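Local coordinates for protein glucokinase (Thermus thermophilus, PDB 3VOV) that phosphorylates glucose and probably other hexoses at the expense of ATP, as a zinc-binding sugar kinase of the ROK family, at residues B[16-21]-B[292-297]; B[2-7]-B[45-50]; B[61-66]-B[92-97]. All blocks are in the same frame, centred on the assembly; numbering follows the deposited sequence.

Contact 1 of 3, residues B[16-21]-B[292-297]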
ATOM      1  N   GLY B  16     -25.280 -34.500 -16.141  1.00 18.77           N
ATOM      2  CA  GLY B  16     -26.706 -34.410 -16.437  1.00 19.83           C
ATOM      3  C   GLY B  16     -26.924 -34.011 -17.853  1.00 20.35           C
ATOM      4  O   GLY B  16     -26.101 -33.278 -18.409  1.00 19.63           O
ATOM      5  N   VAL B  17     -28.008 -34.532 -18.445  1.00 19.91           N
ATOM      6  CA  VAL B  17     -28.520 -34.056 -19.733  1.00 19.87           C
ATOM      7  C   VAL B  17     -29.139 -32.691 -19.485  1.00 20.06           C
ATOM      8  O   VAL B  17     -29.659 -32.445 -18.394  1.00 20.84           O
ATOM      9  CB  VAL B  17     -29.554 -35.052 -20.368  1.00 19.92           C
ATOM     10  CG1 VAL B  17     -30.140 -34.504 -21.656  1.00 20.21           C
ATOM     11  CG2 VAL B  17     -28.887 -36.427 -20.650  1.00 20.08           C
ATOM     12  N   PHE B  18     -29.006 -31.791 -20.446  1.00 18.62           N
ATOM     13  CA  PHE B  18     -29.376 -30.414 -20.254  1.00 19.43           C
ATOM     14  C   PHE B  18     -30.059 -30.006 -21.528  1.00 20.42           C
ATOM     15  O   PHE B  18     -29.576 -30.347 -22.596  1.00 20.78           O
ATOM     16  CB  PHE B  18     -28.110 -29.566 -20.079  1.00 17.60           C
ATOM     17  CG  PHE B  18     -28.352 -28.090 -19.968  1.00 18.09           C
ATOM     18  CD1 PHE B  18     -28.945 -27.556 -18.822  1.00 14.62           C
ATOM     19  CD2 PHE B  18     -27.966 -27.227 -20.999  1.00 17.16           C
ATOM     20  CE1 PHE B  18     -29.155 -26.194 -18.715  1.00 16.87           C
ATOM     21  CE2 PHE B  18     -28.126 -25.888 -20.896  1.00 18.37           C
ATOM     22  CZ  PHE B  18     -28.752 -25.337 -19.736  1.00 16.31           C
ATOM     23  N   ASP B  19     -31.133 -29.222 -21.431  1.00 20.58           N
ATOM     24  CA  ASP B  19     -31.894 -28.882 -22.642  1.00 21.61           C
ATOM     25  C   ASP B  19     -31.769 -27.435 -23.097  1.00 22.13           C
ATOM     26  O   ASP B  19     -32.485 -26.997 -24.034  1.00 23.68           O
ATOM     27  CB  ASP B  19     -33.358 -29.252 -22.458  1.00 22.71           C
ATOM     28  CG  ASP B  19     -34.059 -28.375 -21.425  1.00 24.09           C
ATOM     29  OD1 ASP B  19     -33.486 -27.346 -20.968  1.00 21.45           O
ATOM     30  OD2 ASP B  19     -35.199 -28.723 -21.071  1.00 24.11           O
ATOM     31  N   GLY B  20     -30.837 -26.702 -22.479  1.00 21.02           N
ATOM     32  CA  GLY B  20     -30.620 -25.298 -22.804  1.00 21.13           C
ATOM     33  C   GLY B  20     -31.116 -24.429 -21.665  1.00 23.17           C
ATOM     34  O   GLY B  20     -30.646 -23.284 -21.512  1.00 22.61           O
ATOM     35  N   LYS B  21     -32.002 -24.988 -20.825  1.00 22.43           N
ATOM     36  CA  LYS B  21     -32.554 -24.255 -19.660  1.00 23.22           C
ATOM     37  C   LYS B  21     -32.535 -25.088 -18.398  1.00 21.51           C
ATOM     38  O   LYS B  21     -32.311 -24.550 -17.340  1.00 23.06           O
ATOM     39  CB  LYS B  21     -34.014 -23.785 -19.913  1.00 23.37           C
ATOM     40  CG  LYS B  21     -34.165 -22.566 -20.877  1.00 30.99           C
ATOM     41  CD  LYS B  21     -33.173 -21.402 -20.514  1.00 37.93           C
ATOM     42  CE  LYS B  21     -33.637 -19.989 -20.952  1.00 41.93           C
ATOM     43  NZ  LYS B  21     -32.494 -19.002 -20.712  1.00 44.02           N
ATOM     44  N   THR B 292     -21.807 -24.547 -21.695  1.00 17.67           N
ATOM     45  CA  THR B 292     -20.635 -24.486 -22.587  1.00 19.34           C
ATOM     46  C   THR B 292     -20.876 -25.272 -23.859  1.00 19.63           C
ATOM     47  O   THR B 292     -20.748 -24.736 -24.965  1.00 19.22           O
ATOM     48  CB  THR B 292     -19.324 -24.930 -21.823  1.00 18.87           C
ATOM     49  OG1 THR B 292     -19.131 -24.034 -20.738  1.00 19.53           O
ATOM     50  CG2 THR B 292     -18.075 -24.904 -22.712  1.00 18.06           C
ATOM     51  N   ALA B 293     -21.226 -26.548 -23.714  1.00 20.75           N
ATOM     52  CA  ALA B 293     -21.467 -27.406 -24.896  1.00 20.46           C
ATOM     53  C   ALA B 293     -22.701 -26.914 -25.688  1.00 20.70           C
ATOM     54  O   ALA B 293     -22.733 -26.926 -26.925  1.00 21.61           O
ATOM     55  CB  ALA B 293     -21.665 -28.883 -24.443  1.00 19.54           C
ATOM     56  N   TYR B 294     -23.736 -26.509 -24.974  1.00 21.75           N
ATOM     57  CA  TYR B 294     -25.004 -26.097 -25.614  1.00 21.80           C
ATOM     58  C   TYR B 294     -24.784 -24.879 -26.540  1.00 22.27           C
ATOM     59  O   TYR B 294     -25.194 -24.851 -27.744  1.00 20.42           O
ATOM     60  CB  TYR B 294     -26.049 -25.792 -24.512  1.00 21.70           C
ATOM     61  CG  TYR B 294     -27.385 -25.377 -25.091  1.00 24.79           C
ATOM     62  CD1 TYR B 294     -27.670 -24.044 -25.384  1.00 23.63           C
ATOM     63  CD2 TYR B 294     -28.334 -26.343 -25.404  1.00 25.40           C
ATOM     64  CE1 TYR B 294     -28.942 -23.677 -25.948  1.00 26.95           C
ATOM     65  CE2 TYR B 294     -29.556 -26.004 -25.961  1.00 27.29           C
ATOM     66  CZ  TYR B 294     -29.864 -24.689 -26.222  1.00 25.79           C
ATOM     67  OH  TYR B 294     -31.090 -24.442 -26.786  1.00 31.27           O
ATOM     68  N   LEU B 295     -24.137 -23.858 -25.989  1.00 22.26           N
ATOM     69  CA  LEU B 295     -23.854 -22.654 -26.749  1.00 24.40           C
ATOM     70  C   LEU B 295     -22.817 -22.918 -27.853  1.00 25.91           C
ATOM     71  O   LEU B 295     -22.889 -22.326 -28.893  1.00 26.31           O
ATOM     72  CB  LEU B 295     -23.412 -21.503 -25.823  1.00 23.95           C
ATOM     73  CG  LEU B 295     -24.511 -21.125 -24.809  1.00 23.88           C
ATOM     74  CD1 LEU B 295     -23.969 -20.214 -23.706  1.00 25.76           C
ATOM     75  CD2 LEU B 295     -25.799 -20.478 -25.458  1.00 23.35           C
ATOM     76  N   GLU B 296     -21.851 -23.799 -27.638  1.00 27.67           N
ATOM     77  CA  GLU B 296     -20.953 -24.118 -28.741  1.00 31.03           C
ATOM     78  C   GLU B 296     -21.709 -24.747 -29.893  1.00 32.15           C
ATOM     79  O   GLU B 296     -21.496 -24.381 -31.034  1.00 32.94           O
ATOM     80  CB  GLU B 296     -19.842 -25.072 -28.306  1.00 31.03           C
ATOM     81  CG  GLU B 296     -18.741 -24.374 -27.588  1.00 34.88           C
ATOM     82  CD  GLU B 296     -17.706 -23.797 -28.567  1.00 38.85           C
ATOM     83  OE1 GLU B 296     -16.711 -23.247 -28.067  1.00 40.92           O
ATOM     84  OE2 GLU B 296     -17.878 -23.923 -29.812  1.00 41.07           O
ATOM     85  N   VAL B 297     -22.579 -25.706 -29.591  1.00 34.21           N
ATOM     86  CA  VAL B 297     -23.319 -26.409 -30.640  1.00 36.78           C
ATOM     87  C   VAL B 297     -24.294 -25.465 -31.345  1.00 38.96           C
ATOM     88  O   VAL B 297     -24.378 -25.451 -32.583  1.00 38.71           O
ATOM     89  CB  VAL B 297     -24.070 -27.619 -30.094  1.00 36.86           C
ATOM     90  CG1 VAL B 297     -25.041 -28.151 -31.158  1.00 37.68           C
ATOM     91  CG2 VAL B 297     -23.078 -28.696 -29.645  1.00 35.58           C
TER

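Contact 2 of 3, residues B[2-7]-B[45-50]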
ATOM      1  N   LYS B   2     -30.170 -31.148 -27.163  1.00 28.88           N
ATOM      2  CA  LYS B   2     -29.737 -31.667 -25.871  1.00 27.98           C
ATOM      3  C   LYS B   2     -28.240 -31.861 -25.854  1.00 26.18           C
ATOM      4  O   LYS B   2     -27.663 -32.290 -26.863  1.00 25.90           O
ATOM      5  CB  LYS B   2     -30.375 -33.045 -25.575  1.00 28.62           C
ATOM      6  CG  LYS B   2     -31.754 -33.011 -24.854  1.00 32.39           C
ATOM      7  CD  LYS B   2     -32.700 -32.048 -25.516  1.00 32.63           C
ATOM      8  CE  LYS B   2     -34.170 -32.418 -25.302  1.00 36.85           C
ATOM      9  NZ  LYS B   2     -34.911 -31.834 -26.471  1.00 38.10           N
ATOM     10  N   VAL B   3     -27.620 -31.562 -24.709  1.00 23.34           N
ATOM     11  CA  VAL B   3     -26.209 -31.919 -24.474  1.00 22.27           C
ATOM     12  C   VAL B   3     -26.118 -32.616 -23.148  1.00 20.98           C
ATOM     13  O   VAL B   3     -27.124 -32.755 -22.479  1.00 20.49           O
ATOM     14  CB  VAL B   3     -25.282 -30.673 -24.465  1.00 21.41           C
ATOM     15  CG1 VAL B   3     -25.399 -29.934 -25.791  1.00 21.78           C
ATOM     16  CG2 VAL B   3     -25.661 -29.724 -23.265  1.00 18.56           C
ATOM     17  N   VAL B   4     -24.909 -33.043 -22.777  1.00 20.21           N
ATOM     18  CA  VAL B   4     -24.618 -33.587 -21.460  1.00 20.40           C
ATOM     19  C   VAL B   4     -23.595 -32.666 -20.799  1.00 20.50           C
ATOM     20  O   VAL B   4     -22.641 -32.285 -21.451  1.00 19.66           O
ATOM     21  CB  VAL B   4     -24.005 -34.986 -21.562  1.00 21.22           C
ATOM     22  CG1 VAL B   4     -23.510 -35.463 -20.202  1.00 23.37           C
ATOM     23  CG2 VAL B   4     -25.055 -35.986 -22.177  1.00 23.81           C
ATOM     24  N   GLY B   5     -23.847 -32.254 -19.547  1.00 19.13           N
ATOM     25  CA  GLY B   5     -22.844 -31.541 -18.777  1.00 18.41           C
ATOM     26  C   GLY B   5     -22.141 -32.506 -17.848  1.00 17.19           C
ATOM     27  O   GLY B   5     -22.758 -33.449 -17.354  1.00 18.15           O
ATOM     28  N   LEU B   6     -20.860 -32.266 -17.606  1.00 16.48           N
ATOM     29  CA  LEU B   6     -20.093 -33.008 -16.602  1.00 16.95           C
ATOM     30  C   LEU B   6     -19.328 -32.002 -15.754  1.00 18.18           C
ATOM     31  O   LEU B   6     -18.764 -31.031 -16.301  1.00 18.49           O
ATOM     32  CB  LEU B   6     -19.073 -33.954 -17.275  1.00 17.63           C
ATOM     33  CG  LEU B   6     -19.602 -35.125 -18.091  1.00 18.77           C
ATOM     34  CD1 LEU B   6     -18.540 -35.793 -19.014  1.00 16.69           C
ATOM     35  CD2 LEU B   6     -20.149 -36.148 -17.071  1.00 19.52           C
ATOM     36  N   ASP B   7     -19.285 -32.205 -14.440  1.00 18.27           N
ATOM     37  CA  ASP B   7     -18.505 -31.305 -13.569  1.00 19.60           C
ATOM     38  C   ASP B   7     -17.545 -32.207 -12.798  1.00 21.08           C
ATOM     39  O   ASP B   7     -17.999 -33.054 -12.007  1.00 21.29           O
ATOM     40  CB  ASP B   7     -19.426 -30.486 -12.622  1.00 20.46           C
ATOM     41  CG  ASP B   7     -18.663 -29.371 -11.855  1.00 21.61           C
ATOM     42  OD1 ASP B   7     -17.588 -28.904 -12.320  1.00 26.91           O
ATOM     43  OD2 ASP B   7     -19.119 -28.944 -10.773  1.00 24.96           O
ATOM     44  N   GLU B  45     -19.006 -43.071 -18.159  1.00 24.49           N
ATOM     45  CA  GLU B  45     -20.064 -43.839 -17.541  1.00 26.92           C
ATOM     46  C   GLU B  45     -21.113 -42.916 -16.947  1.00 26.03           C
ATOM     47  O   GLU B  45     -22.304 -43.186 -17.071  1.00 26.92           O
ATOM     48  CB  GLU B  45     -19.494 -44.756 -16.451  1.00 27.38           C
ATOM     49  CG  GLU B  45     -18.821 -46.001 -17.049  1.00 34.48           C
ATOM     50  CD  GLU B  45     -17.927 -46.765 -16.047  1.00 40.99           C
ATOM     51  OE1 GLU B  45     -17.932 -46.452 -14.812  1.00 43.12           O
ATOM     52  OE2 GLU B  45     -17.219 -47.691 -16.527  1.00 45.00           O
ATOM     53  N   ALA B  46     -20.674 -41.833 -16.311  1.00 24.71           N
ATOM     54  CA  ALA B  46     -21.619 -40.893 -15.672  1.00 24.06           C
ATOM     55  C   ALA B  46     -22.426 -40.228 -16.754  1.00 24.34           C
ATOM     56  O   ALA B  46     -23.655 -40.074 -16.591  1.00 24.62           O
ATOM     57  CB  ALA B  46     -20.902 -39.835 -14.770  1.00 23.44           C
ATOM     58  N   ALA B  47     -21.757 -39.860 -17.857  1.00 22.75           N
ATOM     59  CA  ALA B  47     -22.454 -39.345 -19.032  1.00 24.36           C
ATOM     60  C   ALA B  47     -23.558 -40.306 -19.505  1.00 25.69           C
ATOM     61  O   ALA B  47     -24.724 -39.907 -19.655  1.00 24.19           O
ATOM     62  CB  ALA B  47     -21.454 -39.031 -20.166  1.00 23.43           C
ATOM     63  N   GLU B  48     -23.186 -41.585 -19.711  1.00 27.92           N
ATOM     64  CA  GLU B  48     -24.142 -42.595 -20.219  1.00 29.32           C
ATOM     65  C   GLU B  48     -25.317 -42.762 -19.269  1.00 28.38           C
ATOM     66  O   GLU B  48     -26.487 -42.794 -19.704  1.00 28.28           O
ATOM     67  CB  GLU B  48     -23.460 -43.948 -20.476  1.00 29.82           C
ATOM     68  CG  GLU B  48     -23.706 -44.443 -21.918  1.00 39.27           C
ATOM     69  CD  GLU B  48     -24.672 -45.655 -22.077  1.00 49.19           C
ATOM     70  OE1 GLU B  48     -25.780 -45.697 -21.463  1.00 52.62           O
ATOM     71  OE2 GLU B  48     -24.310 -46.575 -22.869  1.00 53.01           O
ATOM     72  N   ARG B  49     -25.008 -42.855 -17.979  1.00 27.19           N
ATOM     73  CA  ARG B  49     -26.049 -42.942 -16.973  1.00 28.55           C
ATOM     74  C   ARG B  49     -27.030 -41.765 -17.005  1.00 28.26           C
ATOM     75  O   ARG B  49     -28.262 -41.961 -16.935  1.00 27.84           O
ATOM     76  CB  ARG B  49     -25.460 -43.163 -15.575  1.00 28.98           C
ATOM     77  CG  ARG B  49     -26.534 -43.402 -14.539  1.00 34.11           C
ATOM     78  CD  ARG B  49     -25.968 -43.808 -13.199  1.00 39.13           C
ATOM     79  NE  ARG B  49     -26.897 -43.393 -12.160  1.00 42.77           N
ATOM     80  CZ  ARG B  49     -26.619 -43.331 -10.862  1.00 44.14           C
ATOM     81  NH1 ARG B  49     -25.412 -43.673 -10.399  1.00 42.85           N
ATOM     82  NH2 ARG B  49     -27.566 -42.905 -10.023  1.00 44.37           N
ATOM     83  N   ALA B  50     -26.501 -40.547 -17.117  1.00 26.57           N
ATOM     84  CA  ALA B  50     -27.349 -39.354 -17.201  1.00 26.48           C
ATOM     85  C   ALA B  50     -28.259 -39.437 -18.428  1.00 26.03           C
ATOM     86  O   ALA B  50     -29.420 -39.006 -18.410  1.00 24.58           O
ATOM     87  CB  ALA B  50     -26.454 -38.081 -17.291  1.00 25.68           C
TER

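Contact 3 of 3, residues B[61-66]-B[92-97]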
ATOM      1  N   ILE B  61     -20.754 -32.912 -25.274  1.00 18.54           N
ATOM      2  CA  ILE B  61     -20.550 -32.985 -23.854  1.00 18.90           C
ATOM      3  C   ILE B  61     -19.780 -31.729 -23.425  1.00 19.52           C
ATOM      4  O   ILE B  61     -18.842 -31.304 -24.119  1.00 19.31           O
ATOM      5  CB  ILE B  61     -19.770 -34.257 -23.527  1.00 19.73           C
ATOM      6  CG1 ILE B  61     -20.639 -35.494 -23.855  1.00 21.09           C
ATOM      7  CG2 ILE B  61     -19.290 -34.250 -22.073  1.00 16.51           C
ATOM      8  CD1 ILE B  61     -20.031 -36.794 -23.394  1.00 24.06           C
ATOM      9  N   GLY B  62     -20.192 -31.118 -22.319  1.00 18.23           N
ATOM     10  CA  GLY B  62     -19.407 -30.026 -21.742  1.00 18.09           C
ATOM     11  C   GLY B  62     -18.825 -30.534 -20.446  1.00 17.53           C
ATOM     12  O   GLY B  62     -19.523 -31.207 -19.668  1.00 17.80           O
ATOM     13  N   LEU B  63     -17.536 -30.271 -20.252  1.00 17.49           N
ATOM     14  CA  LEU B  63     -16.794 -30.751 -19.078  1.00 16.72           C
ATOM     15  C   LEU B  63     -16.082 -29.619 -18.356  1.00 17.65           C
ATOM     16  O   LEU B  63     -15.158 -28.961 -18.923  1.00 16.64           O
ATOM     17  CB  LEU B  63     -15.761 -31.807 -19.499  1.00 17.70           C
ATOM     18  CG  LEU B  63     -14.769 -32.248 -18.384  1.00 17.11           C
ATOM     19  CD1 LEU B  63     -15.492 -32.970 -17.203  1.00 12.34           C
ATOM     20  CD2 LEU B  63     -13.712 -33.217 -19.008  1.00 17.73           C
ATOM     21  N   GLY B  64     -16.458 -29.436 -17.096  1.00 16.43           N
ATOM     22  CA  GLY B  64     -15.951 -28.391 -16.277  1.00 17.45           C
ATOM     23  C   GLY B  64     -14.985 -29.001 -15.306  1.00 20.03           C
ATOM     24  O   GLY B  64     -15.242 -30.065 -14.718  1.00 18.53           O
ATOM     25  N   THR B  65     -13.861 -28.327 -15.121  1.00 22.41           N
ATOM     26  CA  THR B  65     -12.785 -28.893 -14.308  1.00 26.59           C
ATOM     27  C   THR B  65     -12.136 -27.777 -13.480  1.00 28.36           C
ATOM     28  O   THR B  65     -12.038 -26.671 -13.947  1.00 27.37           O
ATOM     29  CB  THR B  65     -11.742 -29.572 -15.275  1.00 27.38           C
ATOM     30  OG1 THR B  65     -10.558 -29.876 -14.574  1.00 32.28           O
ATOM     31  CG2 THR B  65     -11.336 -28.623 -16.324  1.00 29.45           C
ATOM     32  N   PRO B  66     -11.657 -28.073 -12.264  1.00 32.78           N
ATOM     33  CA  PRO B  66     -11.083 -27.008 -11.478  1.00 36.11           C
ATOM     34  C   PRO B  66      -9.813 -26.474 -12.077  1.00 39.44           C
ATOM     35  O   PRO B  66      -9.601 -25.265 -12.033  1.00 41.45           O
ATOM     36  CB  PRO B  66     -10.732 -27.689 -10.149  1.00 37.01           C
ATOM     37  CG  PRO B  66     -11.537 -28.949 -10.149  1.00 35.82           C
ATOM     38  CD  PRO B  66     -11.572 -29.362 -11.561  1.00 33.58           C
ATOM     39  N   ARG B  92      -9.717 -35.597 -25.930  1.00 25.25           N
ATOM     40  CA  ARG B  92      -9.721 -36.647 -26.974  1.00 24.29           C
ATOM     41  C   ARG B  92     -10.174 -37.980 -26.420  1.00 24.04           C
ATOM     42  O   ARG B  92     -10.901 -38.698 -27.068  1.00 24.39           O
ATOM     43  CB  ARG B  92      -8.343 -36.781 -27.622  1.00 24.51           C
ATOM     44  CG  ARG B  92      -8.055 -35.723 -28.660  1.00 23.96           C
ATOM     45  CD  ARG B  92      -9.035 -35.749 -29.844  1.00 26.79           C
ATOM     46  NE  ARG B  92      -8.563 -34.753 -30.791  1.00 27.13           N
ATOM     47  CZ  ARG B  92      -9.003 -33.498 -30.882  1.00 31.34           C
ATOM     48  NH1 ARG B  92      -8.441 -32.685 -31.771  1.00 31.44           N
ATOM     49  NH2 ARG B  92     -10.050 -33.073 -30.157  1.00 31.86           N
ATOM     50  N   ILE B  93      -9.724 -38.309 -25.218  1.00 22.30           N
ATOM     51  CA  ILE B  93     -10.055 -39.563 -24.623  1.00 22.57           C
ATOM     52  C   ILE B  93     -11.569 -39.603 -24.465  1.00 23.81           C
ATOM     53  O   ILE B  93     -12.222 -40.576 -24.871  1.00 25.28           O
ATOM     54  CB  ILE B  93      -9.367 -39.709 -23.268  1.00 22.98           C
ATOM     55  CG1 ILE B  93      -7.856 -39.886 -23.448  1.00 23.29           C
ATOM     56  CG2 ILE B  93      -9.893 -40.932 -22.547  1.00 24.29           C
ATOM     57  CD1 ILE B  93      -7.067 -39.727 -22.188  1.00 23.48           C
ATOM     58  N   LEU B  94     -12.147 -38.538 -23.908  1.00 22.91           N
ATOM     59  CA  LEU B  94     -13.591 -38.512 -23.735  1.00 23.58           C
ATOM     60  C   LEU B  94     -14.337 -38.574 -25.043  1.00 22.98           C
ATOM     61  O   LEU B  94     -15.333 -39.241 -25.118  1.00 21.85           O
ATOM     62  CB  LEU B  94     -14.055 -37.283 -22.933  1.00 23.38           C
ATOM     63  CG  LEU B  94     -14.806 -37.512 -21.613  1.00 27.51           C
ATOM     64  CD1 LEU B  94     -15.508 -36.223 -21.127  1.00 25.36           C
ATOM     65  CD2 LEU B  94     -15.744 -38.718 -21.538  1.00 21.37           C
ATOM     66  N   GLU B  95     -13.866 -37.858 -26.058  1.00 21.99           N
ATOM     67  CA  GLU B  95     -14.486 -37.881 -27.353  1.00 22.82           C
ATOM     68  C   GLU B  95     -14.448 -39.306 -27.900  1.00 23.08           C
ATOM     69  O   GLU B  95     -15.419 -39.790 -28.493  1.00 22.80           O
ATOM     70  CB  GLU B  95     -13.743 -36.938 -28.325  1.00 23.29           C
ATOM     71  CG  GLU B  95     -13.976 -35.443 -27.964  1.00 23.12           C
ATOM     72  CD  GLU B  95     -13.366 -34.448 -28.921  1.00 25.01           C
ATOM     73  OE1 GLU B  95     -12.379 -34.778 -29.608  1.00 25.60           O
ATOM     74  OE2 GLU B  95     -13.885 -33.304 -28.992  1.00 27.30           O
ATOM     75  N   GLU B  96     -13.315 -39.979 -27.747  1.00 23.44           N
ATOM     76  CA  GLU B  96     -13.227 -41.341 -28.311  1.00 24.36           C
ATOM     77  C   GLU B  96     -14.183 -42.302 -27.605  1.00 24.76           C
ATOM     78  O   GLU B  96     -14.884 -43.066 -28.257  1.00 26.03           O
ATOM     79  CB  GLU B  96     -11.775 -41.835 -28.320  1.00 23.97           C
ATOM     80  CG  GLU B  96     -10.892 -40.998 -29.323  1.00 25.41           C
ATOM     81  CD  GLU B  96     -11.163 -41.362 -30.782  1.00 27.38           C
ATOM     82  OE1 GLU B  96     -11.549 -42.508 -31.041  1.00 30.58           O
ATOM     83  OE2 GLU B  96     -10.990 -40.522 -31.676  1.00 29.24           O
ATOM     84  N   ALA B  97     -14.255 -42.227 -26.280  1.00 24.68           N
ATOM     85  CA  ALA B  97     -15.130 -43.102 -25.478  1.00 25.30           C
ATOM     86  C   ALA B  97     -16.630 -42.902 -25.756  1.00 26.47           C
ATOM     87  O   ALA B  97     -17.430 -43.813 -25.741  1.00 26.31           O
ATOM     88  CB  ALA B  97     -14.850 -42.857 -24.006  1.00 24.55           C
TER

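Contact 1 of 3, residues B[16-21]-B[292-297]
Tyr294 and Phe18 reach each other with matching first torsions: in Tyr294 the CB-CG bond lies opposite the backbone N (chi1 -179°), in Phe18 likewise (chi1 176°), with CG beside the carbonyl carbon in both, which puts the Phe18 ring edge at Tyr294 CB and the phenol over Gly20. The two side chains cross at about a right angle. Phe18 offers the edge of its ring, CE2 lying 4.2 Å from Tyr294 CB, while the phenol passes on to the turn that follows strand 12-18. There the alpha carbon of Gly20 sits over one face of the phenol, 3.5 Å from the centroid of the Tyr294 ring and 16° off its normal, a CH-pi contact. The nearest ring atom is Tyr294 CE2, 3.4 Å from Gly20 CA; Tyr294 CE2 also lies 3.6 Å from Asp19 O, oblique to the ring. A side chain at Gly20 would run into the phenol, since its CB would fall 2.6 Å from Tyr294 CZ. An Asx turn shapes this bend, Lys21 N donating to Asp19 OD1 over 2.8 Å; Arg22 N also binds that oxygen. Val3 and Met1 also touch Tyr294, and helix 284-299 lies against the face of the N-terminal sheet on the side of Val3 and Phe18, in this actin-like ATPase fold. Cutting the tyrosine back to an alanine would probably strip Gly20 of its aromatic cover and open a gap beside the turn. With no hydrogen bond between the segments, the contact rests on dispersion and on glycine's weakly polarised C-H against a pi face.

Contact 2 of 3, residues B[2-7]-B[45-50]
Val4 and Leu6 form two bumps on one side of strand 3-7, and the alanine-lined surface of helix 45-50 receives them. The Val4 bump is its CG1 methyl, set anti to the backbone N (chi1 171°) and resting 4.1 Å from the CB of Ala47. It also lies 4.2 Å from Ala47 CA, so the methyl meets the base of the alanine as well as its end. Leu6 comes in differently: its CB does not point straight at the helix, but the branch swings the end closer, and CD2 enters the shallow hollow between Ala46 and Ala47. That methyl is 4.4 Å from Ala46 CB and equally 4.4 Å from Ala47 CB, with the backbone between them nearer still, Leu6 CD2 to Ala47 N being 4.1 Å. Ala47 CB is thus a small knob met by both strand residues. The small alanine side chains are consistent with the close approach of the axes of the two short segments, 9.0 Å, whose directions make an angle of 136°. This is a helix laid over a central sheet, as expected of the ribonuclease H-like core of the actin-like ATPase clan to which ROK kinases belong. Around the pair, Ile61 of the neighbouring strand touches both Val4 and Leu6, and Ala15 of strand 12-18 touches Leu6 and Ala46. On the other side of strand 3-8, Val3 packs on Ala293 of helix 284-299.

Contact 3 of 3, residues B[61-66]-B[92-97]
Within residues 92-97, Leu94 is the one that meets strand 61-65, and its CD1 methyl does the touching. That methyl lies 4.1 Å from Leu63 CD2 and 4.4 Å from Ile61 CG2, so it reaches two strand residues that are two positions apart and point to the same side of the sheet. The first torsion of Leu94 (chi1 -120°) is away from the staggered positions and brings CD1 to the strand. The Leu63 and Leu94 side chains cross obliquely, methyl against methyl, whereas Ile61 offers the CG2 branch on its beta carbon. From the same helix, Ile90 touches Leu63 and Thr98 touches Ile61, flanking the pair. One shell further out, Leu6 of strand 3-8 touches Leu63 and Leu94, and Ala44 of helix 36-54 lies against Leu94, wedging it between the sheet and a second helix. Helix 90-98 joins parallel neighbours 61-65 and 102-106, a beta-alpha-beta crossover of the actin-like ATPase core. Within the helix, Arg92 NH2 makes a salt bridge to Glu95 OE1 at 2.9 Å, on the syn side but 32° out of the carboxylate plane; the N-H...O angle is bent to 134°, and the oxygen is also tilted from the guanidinium plane. Glu95 OE2 accepts from Val102 N. Between the segments the chemistry is wholly apolar: methyl contacts imply a hold by fit and burial, while the polar links are made by Arg92 and Glu95, not by the touching residues.

How the contacts relate
From the N terminus, strand 3-8 turns back as strand 12-18, and the chain then runs on to helix 36-54, whose packing closes contact 2. Strand 61-65 follows and lies beside strand 3-8, with Leu6 N about 2.7 Å from Gly62 O; contact 3 closes a short loop to helix 90-98, in series after contact 2. Contact 1 opens within the loop of contact 2 and closes only at helix 284-299, so those two cross, while contact 3 falls wholly within the span of contact 1. All three reach the same five-stranded sheet: helices 36-54 and 90-98 lie against one face, and helix 284-299 against the other.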